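Acetate kinase (Entamoeba histolytica, PDB 4H0O) catalyses pyrophosphate-dependent acetate kinase chemistry, interconverting acetyl phosphate plus phosphate with acetate plus pyrophosphate. Local coordinates at the interface of chains A and B. Numbering follows the deposited sequence. Chains: chain A/B, Acetate kinase.

Contact 1: the interface of chains A and B. Residues chain A 236, 250, 253-254, 257, 262, 265-266, 269; chain B 250, 253-254, 257.
B:Ile254 of helix 251-260 presses its branched side chain against helix 262-271 of chain A, the main feature of the apolar helix-helix core of the two-fold subunit interface, in what is probably the functional dimer. Polar atoms of the two chains do not pair here. Its CG2 methyl lies anti to the backbone N (chi1 -54°) and meets A:Val266 CG2 at 3.8 Å, and the same methyl lies 3.9 Å from A:Ile262 CG2. The other branch carries CD1 to A:Leu269 CD1 at 4.0 Å and up to A:Val265 CG1. Between these ends CG1 rests on the ring carbon CB of A:Pro253. The proline contacts come as a symmetric pair: A:Ile254 CG1 crosses B:Pro253 at about a right angle, 3.9 Å from its CB. Each Pro253 also sets ring carbon CG near a backbone carbonyl: A:Pro253 CG lies 3.7 Å from B:Pro250 O, and the exchanged pair matches it. Farther along the helices the isoleucines slide past each other in opposite directions. There A:Ile262 CD1 touches B:Ile257 CG2 at 3.8 Å. The symmetry slips at Ile257, extended in chain A but bent at chi2 (-67°) in chain B, where A:Ile257 CD1 sits 4.1 Å from B:Ile257 CG1.

Contact 2: the interface of chains A and B. Residues chain A 170-172, 175; chain B 277-278, 280.
Water 1 bridges the chains, bound by A:Gln172 N, B:Gly277 O and B:Glu280 OE2, and joins a loop to the end of a short helix at a water-bridged rim of the two-fold interface, probably that of the functional dimer. The backbone N of A:Gln172 bonds to water 1 at 2.7 Å and almost straight, 167° at the hydrogen. From chain B, water 1 meets the backbone carbonyl O of B:Gly277, at a short 2.5 Å, and the carboxylate OE2 of B:Glu280, at 2.9 Å. B:Glu280 follows helix 274-279, and its side chain is extended beyond CG (chi2 176°), which carries the carboxylate across toward A:Gln172. The same OE2 lies 3.6 Å from the aliphatic CG of A:Gln172, whose chain bends at chi2 and crosses that of B:Glu280, leaving amide and carboxylate planes 77° apart. Apolar contact is slight: the ring carbon CB of A:Pro171 lies 3.9 Å from B:Gly277 CA, while A:Pro171 CA approaches the water-bound carbonyl. A:Gln175 extends its chain toward B:Val278, and its NE2 lies 4.1 Å from B:Val278 CA, a loose contact. That amide is fixed from within chain A, where A:Gln175 NE2 donates to the backbone A:Ile170 O at 3.0 Å, nearly in line with the carbonyl.

Contact 3: the interface of chains A and B. Residues chain A 240, 245, 273-274, 278, 308; chain B 167-170.
B:Ala169, on the loop 167-170, packs among A:Val240, A:Cys245, A:Gly274 and A:Val278 and accounts for most of the chain B surface buried here. The polar link is a backbone bond: A:Gly274 N, at the start of helix 274-279, donates to B:Ala169 O at 3.0 Å. It is bent, 142° at the hydrogen, and the donor sits above the carbonyl plane rather than on a lone pair. The positive end of the helix dipole may favour this carbonyl oxygen. A:Ser273 CB (3.3 Å) and A:Cys245 CA (3.5 Å) also lie against B:Ala169 O without bonding. Apolar packing surrounds the alanine. Its CB methyl nears both branches of A:Val240, with A:Val240 CG2 at 3.8 Å, and also lies close to the backbone carbonyl of A:Cys245. Over the alanine backbone comes A:Val278 CG2, 3.7 Å from B:Ala169 CA; chi1 of -177° sets this methyl anti to the carbonyl carbon. At the margins, B:Ile170 CG2 meets A:Cys245 CB at 4.0 Å. On the other side A:Val308, from the long helix 299-324, brings its CG1 methyl to 4.0 Å from the backbone B:Thr167 O. The small alanine so packs one subunit's loop against the other, adding a backbone anchor that helps to register the two chains in what is probably the functional dimer.

Contact 1: the interface of chains A and B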
# COMPACT_ATOMS: atom_id res chain seq x y z
N LEU A 236 -8.12 -3.75 9.46
CA LEU A 236 -8.52 -2.60 8.66
C LEU A 236 -7.67 -2.51 7.40
O LEU A 236 -8.09 -1.97 6.38
CB LEU A 236 -8.37 -1.32 9.49
CG LEU A 236 -8.80 0.02 8.86
CD1 LEU A 236 -10.26 -0.05 8.49
CD2 LEU A 236 -8.55 1.19 9.80
N PRO A 250 -1.53 7.25 5.25
CA PRO A 250 -1.43 7.24 6.71
C PRO A 250 -1.65 8.59 7.40
O PRO A 250 -1.94 8.61 8.59
CB PRO A 250 -0.00 6.76 6.97
CG PRO A 250 0.38 6.00 5.74
CD PRO A 250 -0.32 6.71 4.61
N PRO A 253 -5.79 9.36 8.51
CA PRO A 253 -6.36 9.11 9.84
C PRO A 253 -5.95 10.19 10.83
O PRO A 253 -6.72 10.52 11.72
CB PRO A 253 -5.73 7.78 10.24
CG PRO A 253 -5.43 7.10 8.96
CD PRO A 253 -5.04 8.19 8.01
N ILE A 254 -4.74 10.74 10.66
CA ILE A 254 -4.23 11.78 11.55
C ILE A 254 -4.96 13.10 11.36
O ILE A 254 -5.33 13.76 12.34
CB ILE A 254 -2.72 11.98 11.35
CG1 ILE A 254 -1.97 10.66 11.57
CG2 ILE A 254 -2.18 13.05 12.29
CD1 ILE A 254 -0.48 10.73 11.30
N ILE A 257 -8.55 12.85 12.71
CA ILE A 257 -8.52 12.91 14.17
C ILE A 257 -8.52 14.36 14.67
O ILE A 257 -9.18 14.68 15.66
CB ILE A 257 -7.32 12.11 14.74
CG1 ILE A 257 -7.60 10.61 14.68
CG2 ILE A 257 -7.02 12.51 16.18
CD1 ILE A 257 -6.42 9.73 15.04
N ILE A 262 -10.24 10.53 18.08
CA ILE A 262 -9.77 9.17 17.85
C ILE A 262 -10.87 8.13 17.59
O ILE A 262 -10.86 7.44 16.57
CB ILE A 262 -8.86 8.69 19.00
CG1 ILE A 262 -7.51 9.42 18.94
CG2 ILE A 262 -8.64 7.18 18.93
CD1 ILE A 262 -6.62 9.18 20.14
N VAL A 265 -13.05 8.57 14.32
CA VAL A 265 -12.28 8.19 13.13
C VAL A 265 -12.26 6.67 12.98
O VAL A 265 -12.51 6.15 11.89
CB VAL A 265 -10.84 8.73 13.21
CG1 VAL A 265 -9.95 8.02 12.20
CG2 VAL A 265 -10.83 10.22 12.97
N VAL A 266 -11.97 5.98 14.07
CA VAL A 266 -11.97 4.52 14.10
C VAL A 266 -13.31 3.95 13.62
O VAL A 266 -13.35 2.99 12.85
CB VAL A 266 -11.65 3.98 15.52
CG1 VAL A 266 -12.03 2.51 15.65
CG2 VAL A 266 -10.18 4.19 15.85
N LEU A 269 -13.71 4.62 9.69
CA LEU A 269 -12.82 3.81 8.86
C LEU A 269 -13.22 2.33 8.85
O LEU A 269 -12.89 1.61 7.91
CB LEU A 269 -11.36 3.97 9.31
CG LEU A 269 -10.79 5.39 9.23
CD1 LEU A 269 -9.33 5.43 9.67
CD2 LEU A 269 -10.93 5.94 7.83
N PRO B 250 -3.15 1.55 8.53
CA PRO B 250 -3.82 2.81 8.87
C PRO B 250 -4.18 2.93 10.35
O PRO B 250 -4.39 4.04 10.85
CB PRO B 250 -5.10 2.77 8.03
CG PRO B 250 -4.77 1.87 6.88
CD PRO B 250 -3.85 0.83 7.45
N PRO B 253 -1.02 4.70 12.99
CA PRO B 253 -0.93 6.08 13.47
C PRO B 253 -1.93 6.35 14.59
O PRO B 253 -1.55 6.94 15.59
CB PRO B 253 -1.29 6.91 12.23
CG PRO B 253 -0.97 6.03 11.08
CD PRO B 253 -1.28 4.64 11.54
N ILE B 254 -3.17 5.90 14.42
CA ILE B 254 -4.22 6.06 15.43
C ILE B 254 -3.80 5.57 16.82
O ILE B 254 -3.97 6.27 17.82
CB ILE B 254 -5.52 5.34 15.01
CG1 ILE B 254 -5.97 5.79 13.61
CG2 ILE B 254 -6.62 5.57 16.03
CD1 ILE B 254 -7.19 5.04 13.08
N ILE B 257 -1.03 7.76 18.30
CA ILE B 257 -1.59 9.00 18.84
C ILE B 257 -1.93 8.81 20.31
O ILE B 257 -1.62 9.66 21.15
CB ILE B 257 -2.89 9.44 18.11
CG1 ILE B 257 -2.68 9.57 16.60
CG2 ILE B 257 -3.42 10.75 18.69
CD1 ILE B 257 -1.76 10.68 16.18

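Contact 2: the interface of chains A and B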
# COMPACT_ATOMS: atom_id res chain seq x y z
N ILE A 170 8.97 1.56 10.58
CA ILE A 170 8.87 2.52 11.68
C ILE A 170 9.93 2.16 12.74
O ILE A 170 10.37 1.01 12.81
CB ILE A 170 7.46 2.51 12.32
CG1 ILE A 170 7.10 1.13 12.87
CG2 ILE A 170 6.42 2.97 11.30
CD1 ILE A 170 5.67 1.02 13.41
N PRO A 171 10.35 3.14 13.56
CA PRO A 171 11.42 2.83 14.50
C PRO A 171 10.91 2.08 15.73
O PRO A 171 9.70 2.09 16.00
CB PRO A 171 11.91 4.22 14.93
CG PRO A 171 10.67 5.05 14.88
CD PRO A 171 9.89 4.54 13.68
N GLN A 172 11.81 1.43 16.46
CA GLN A 172 11.47 0.87 17.76
C GLN A 172 11.13 2.03 18.68
O GLN A 172 11.64 3.14 18.49
CB GLN A 172 12.64 0.04 18.32
CG GLN A 172 13.05 -1.17 17.46
CD GLN A 172 12.01 -2.28 17.43
OE1 GLN A 172 10.95 -2.19 18.06
NE2 GLN A 172 12.32 -3.35 16.69
N GLN A 175 7.95 -0.43 16.24
CA GLN A 175 8.17 -1.48 15.25
C GLN A 175 7.74 -2.86 15.75
O GLN A 175 7.05 -3.59 15.04
CB GLN A 175 9.65 -1.51 14.83
CG GLN A 175 9.96 -2.51 13.73
CD GLN A 175 11.44 -2.57 13.39
OE1 GLN A 175 12.01 -3.65 13.26
NE2 GLN A 175 12.06 -1.40 13.24
N GLY B 277 14.81 4.80 10.57
CA GLY B 277 14.16 4.17 11.71
C GLY B 277 14.40 2.68 11.88
O GLY B 277 14.46 2.19 13.01
N VAL B 278 14.54 1.96 10.78
CA VAL B 278 14.74 0.51 10.84
C VAL B 278 16.21 0.13 11.01
O VAL B 278 16.55 -0.74 11.81
CB VAL B 278 14.17 -0.20 9.60
CG1 VAL B 278 14.30 -1.71 9.75
CG2 VAL B 278 12.71 0.18 9.40
N GLU B 280 18.53 2.01 12.21
CA GLU B 280 19.02 2.62 13.45
C GLU B 280 20.45 3.13 13.28
O GLU B 280 21.20 3.23 14.26
CB GLU B 280 18.93 1.64 14.63
CG GLU B 280 17.51 1.18 14.95
CD GLU B 280 17.47 0.14 16.06
OE1 GLU B 280 18.56 -0.28 16.52
OE2 GLU B 280 16.36 -0.25 16.47
O HOH W 1 14.32 1.53 15.46

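Contact 3: the interface of chains A and B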
# COMPACT_ATOMS: atom_id res chain seq x y z
N VAL A 240 -10.03 -2.93 -0.14
CA VAL A 240 -11.30 -2.27 0.11
C VAL A 240 -12.28 -3.35 0.54
O VAL A 240 -12.32 -4.43 -0.07
CB VAL A 240 -11.83 -1.58 -1.17
CG1 VAL A 240 -13.21 -0.99 -0.93
CG2 VAL A 240 -10.86 -0.49 -1.61
N CYS A 245 -11.94 0.78 5.00
CA CYS A 245 -11.22 1.56 4.00
C CYS A 245 -10.08 0.80 3.31
O CYS A 245 -9.78 1.06 2.15
CB CYS A 245 -10.67 2.84 4.63
SG CYS A 245 -9.51 2.53 5.98
N SER A 273 -16.98 3.12 5.80
CA SER A 273 -16.10 3.27 4.63
C SER A 273 -16.28 2.13 3.64
O SER A 273 -17.37 1.56 3.52
CB SER A 273 -14.64 3.35 5.08
OG SER A 273 -14.41 4.49 5.88
N GLY A 274 -15.21 1.79 2.93
CA GLY A 274 -15.24 0.71 1.96
C GLY A 274 -16.31 0.87 0.89
O GLY A 274 -16.60 1.98 0.45
N VAL A 278 -18.30 4.59 -0.29
CA VAL A 278 -18.11 5.09 -1.65
C VAL A 278 -19.36 4.95 -2.52
O VAL A 278 -19.69 5.85 -3.29
CB VAL A 278 -16.90 4.42 -2.33
CG1 VAL A 278 -16.67 5.01 -3.71
CG2 VAL A 278 -15.65 4.60 -1.49
N VAL A 308 -12.85 1.38 -7.68
CA VAL A 308 -11.90 1.53 -6.58
C VAL A 308 -11.61 0.17 -5.92
O VAL A 308 -10.46 -0.14 -5.61
CB VAL A 308 -12.40 2.54 -5.52
CG1 VAL A 308 -11.53 2.52 -4.28
CG2 VAL A 308 -12.43 3.94 -6.11
N THR B 167 -8.91 8.27 -5.62
CA THR B 167 -9.93 8.19 -4.56
C THR B 167 -9.65 7.09 -3.53
O THR B 167 -9.48 5.92 -3.87
CB THR B 167 -11.33 7.94 -5.15
OG1 THR B 167 -11.66 9.00 -6.06
CG2 THR B 167 -12.38 7.87 -4.05
N TYR B 168 -9.63 7.48 -2.25
CA TYR B 168 -9.53 6.52 -1.17
C TYR B 168 -10.92 6.05 -0.74
O TYR B 168 -11.88 6.82 -0.75
CB TYR B 168 -8.78 7.13 0.02
CG TYR B 168 -7.31 7.38 -0.27
CD1 TYR B 168 -6.42 6.32 -0.37
CD2 TYR B 168 -6.83 8.67 -0.43
CE1 TYR B 168 -5.08 6.54 -0.63
CE2 TYR B 168 -5.48 8.90 -0.69
CZ TYR B 168 -4.62 7.83 -0.79
OH TYR B 168 -3.29 8.03 -1.05
N ALA B 169 -11.02 4.78 -0.37
CA ALA B 169 -12.31 4.18 -0.04
C ALA B 169 -12.88 4.67 1.30
O ALA B 169 -13.14 3.87 2.20
CB ALA B 169 -12.20 2.66 -0.04
N ILE B 170 -13.09 5.99 1.40
CA ILE B 170 -13.67 6.63 2.58
C ILE B 170 -14.90 7.46 2.19
O ILE B 170 -15.05 7.82 1.02
CB ILE B 170 -12.63 7.53 3.29
CG1 ILE B 170 -12.05 8.57 2.32
CG2 ILE B 170 -11.52 6.70 3.92
CD1 ILE B 170 -11.20 9.63 2.99

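The three contacts lie along one two-fold interface: the C-alpha centres of contacts 1 and 2 are about 20 Å apart, those of contacts 1 and 3 about 14 Å, and those of contacts 2 and 3 about 29 Å. Contact 1 forms the apolar middle. Contacts 2 and 3 flank it and use the same elements with the chains exchanged, Ile170 and Val278 appearing in both: the loop near 170 against helix 274-279. Each centre is 23 to 26 Å from A:Asp154, the predicted active-site residue, which suggests a role in assembly rather than direct chemistry.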